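Local coordinates for protein cysteine synthase (Fusobacterium nucleatum subsp. nucleatum strain ATCC 25586, PDB 5XEM) that is a pyridoxal 5'-phosphate enzyme that produces hydrogen sulfide and probably also makes L-cysteine from O-acetyl-L-serine and sulfide, at residues A[30-35]-A[273-278]. Sequence-based numbering, arbitrary orientation.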
loop_
_atom_site.group_PDB
_atom_site.type_symbol
_atom_site.label_atom_id
_atom_site.label_comp_id
_atom_site.label_asym_id
_atom_site.label_seq_id
_atom_site.Cartn_x
_atom_site.Cartn_y
_atom_site.Cartn_z
ATOM N N ASN A 30 -1.875 -3.514 -28.847
ATOM C CA ASN A 30 -1.885 -4.733 -28.036
ATOM C C ASN A 30 -2.437 -4.390 -26.669
ATOM O O ASN A 30 -2.411 -3.244 -26.294
ATOM C CB ASN A 30 -0.479 -5.282 -27.905
ATOM C CG ASN A 30 0.113 -5.664 -29.246
ATOM O OD1 ASN A 30 -0.472 -6.482 -29.976
ATOM N ND2 ASN A 30 1.276 -5.094 -29.575
ATOM N N GLU A 31 -2.931 -5.381 -25.936
ATOM C CA GLU A 31 -3.460 -5.140 -24.589
ATOM C C GLU A 31 -2.364 -5.422 -23.551
ATOM O O GLU A 31 -1.768 -6.510 -23.542
ATOM C CB GLU A 31 -4.676 -6.019 -24.348
ATOM C CG GLU A 31 -5.799 -5.756 -25.332
ATOM C CD GLU A 31 -7.047 -6.553 -25.028
ATOM O OE1 GLU A 31 -6.976 -7.797 -24.970
ATOM O OE2 GLU A 31 -8.110 -5.928 -24.837
ATOM N N ILE A 32 -2.081 -4.435 -22.701
ATOM C CA ILE A 32 -1.116 -4.606 -21.619
ATOM C C ILE A 32 -1.853 -4.593 -20.280
ATOM O O ILE A 32 -2.631 -3.684 -20.008
ATOM C CB ILE A 32 -0.031 -3.517 -21.602
ATOM C CG1 ILE A 32 0.706 -3.464 -22.949
ATOM C CG2 ILE A 32 0.969 -3.806 -20.474
ATOM C CD1 ILE A 32 1.858 -2.475 -23.008
ATOM N N TYR A 33 -1.625 -5.641 -19.501
ATOM C CA TYR A 33 -2.184 -5.798 -18.149
ATOM C C TYR A 33 -1.030 -5.748 -17.159
ATOM O O TYR A 33 -0.010 -6.406 -17.378
ATOM C CB TYR A 33 -2.865 -7.152 -18.019
ATOM C CG TYR A 33 -4.058 -7.310 -18.923
ATOM C CD1 TYR A 33 -5.323 -6.886 -18.516
ATOM C CD2 TYR A 33 -3.931 -7.884 -20.184
ATOM C CE1 TYR A 33 -6.420 -7.013 -19.349
ATOM C CE2 TYR A 33 -5.028 -8.033 -21.019
ATOM C CZ TYR A 33 -6.260 -7.588 -20.597
ATOM O OH TYR A 33 -7.353 -7.731 -21.418
ATOM N N VAL A 34 -1.185 -4.998 -16.075
ATOM C CA VAL A 34 -0.138 -4.896 -15.068
ATOM C C VAL A 34 -0.618 -5.673 -13.843
ATOM O O VAL A 34 -1.723 -5.456 -13.352
ATOM C CB VAL A 34 0.157 -3.427 -14.725
ATOM C CG1 VAL A 34 1.223 -3.301 -13.641
ATOM C CG2 VAL A 34 0.580 -2.665 -15.987
ATOM N N LYS A 35 0.211 -6.594 -13.376
ATOM C CA LYS A 35 -0.102 -7.356 -12.172
ATOM C C LYS A 35 0.513 -6.593 -11.001
ATOM O O LYS A 35 1.738 -6.429 -10.936
ATOM C CB LYS A 35 0.425 -8.770 -12.259
ATOM C CG LYS A 35 -0.068 -9.605 -11.062
ATOM C CD LYS A 35 -0.054 -11.087 -11.303
ATOM C CE LYS A 35 -0.472 -11.898 -10.095
ATOM N NZ LYS A 35 -1.914 -11.748 -9.731
ATOM N N ALA A 273 10.544 0.610 -15.333
ATOM C CA ALA A 273 11.516 -0.064 -16.222
ATOM C C ALA A 273 10.889 -1.199 -17.013
ATOM O O ALA A 273 11.050 -1.278 -18.253
ATOM C CB ALA A 273 12.700 -0.549 -15.402
ATOM N N THR A 274 10.160 -2.075 -16.309
ATOM C CA THR A 274 9.535 -3.251 -16.901
ATOM C C THR A 274 8.412 -2.869 -17.861
ATOM O O THR A 274 8.296 -3.423 -18.975
ATOM C CB THR A 274 9.025 -4.208 -15.799
ATOM O OG1 THR A 274 10.111 -4.506 -14.926
ATOM C CG2 THR A 274 8.449 -5.490 -16.383
ATOM N N PHE A 275 7.637 -1.866 -17.459
ATOM C CA PHE A 275 6.563 -1.373 -18.277
ATOM C C PHE A 275 7.122 -0.693 -19.529
ATOM O O PHE A 275 6.593 -0.865 -20.607
ATOM C CB PHE A 275 5.660 -0.395 -17.515
ATOM C CG PHE A 275 4.418 -0.057 -18.257
ATOM C CD1 PHE A 275 3.356 -0.941 -18.274
ATOM C CD2 PHE A 275 4.325 1.119 -18.983
ATOM C CE1 PHE A 275 2.217 -0.642 -18.981
ATOM C CE2 PHE A 275 3.182 1.423 -19.706
ATOM C CZ PHE A 275 2.127 0.538 -19.700
ATOM N N LYS A 276 8.204 0.050 -19.393
ATOM C CA LYS A 276 8.813 0.712 -20.552
ATOM C C LYS A 276 9.328 -0.334 -21.548
ATOM O O LYS A 276 9.119 -0.214 -22.762
ATOM C CB LYS A 276 9.925 1.655 -20.086
ATOM C CG LYS A 276 10.850 2.146 -21.181
ATOM C CD LYS A 276 10.152 2.980 -22.236
ATOM C CE LYS A 276 11.199 3.508 -23.217
ATOM N NZ LYS A 276 10.582 3.738 -24.552
ATOM N N ALA A 277 9.966 -1.375 -21.030
ATOM C CA ALA A 277 10.452 -2.471 -21.864
ATOM C C ALA A 277 9.275 -3.153 -22.555
ATOM O O ALA A 277 9.377 -3.570 -23.727
ATOM C CB ALA A 277 11.227 -3.472 -21.029
ATOM N N ALA A 278 8.151 -3.276 -21.850
ATOM C CA ALA A 278 6.948 -3.876 -22.432
ATOM C C ALA A 278 6.353 -3.026 -23.522
ATOM O O ALA A 278 5.837 -3.567 -24.511
ATOM C CB ALA A 278 5.887 -4.151 -21.374
#
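F275 reaches from helix 273-278 over to strand 31-35 and overlaps the CG2 methyls of two branched residues, I32 and V34. The closest touch is CE1 of F275 on CG2 of I32, at 3.7 Å. On V34 it is again CG2 that meets the ring, 4.0 Å from both CD1 and CE1 of F275. The I32 side chain crosses that of F275 obliquely, the V34 side chain at about a right angle. The ring gets there because CG of F275 lies anti to the backbone N (chi1 -170°), which carries it off the helix toward the strand. I32 sends its CG1-CD1 branch toward the helix, where CD1 comes to 4.4 Å from the carbonyl O of A278, a loose touch and not a bond. A278 has its methyl turned toward the strand.

Strand and helix run nearly antiparallel (165°), their axes 10.7 Å apart, with the helix packed on one face of the mixed sheet of this pyridoxal-phosphate enzyme. Y33 points to the other face, where it packs on L6 of the second subunit. Strand 291-296, next to strand 31-36 in the sheet, also touches the helix, V294 meeting T274 and A278, while M255 and L259 of helix 249-263 and I22 add to the surroundings of F275. S270, which binds the cofactor, lies early in the same helix, but the side chain of F275 is about 12 Å from the bound PLP. With no hydrogen bond or salt bridge between the segments, what they share directly is nonpolar contact among buried side chains, so their mutual fit depends on shape rather than on directional bonds.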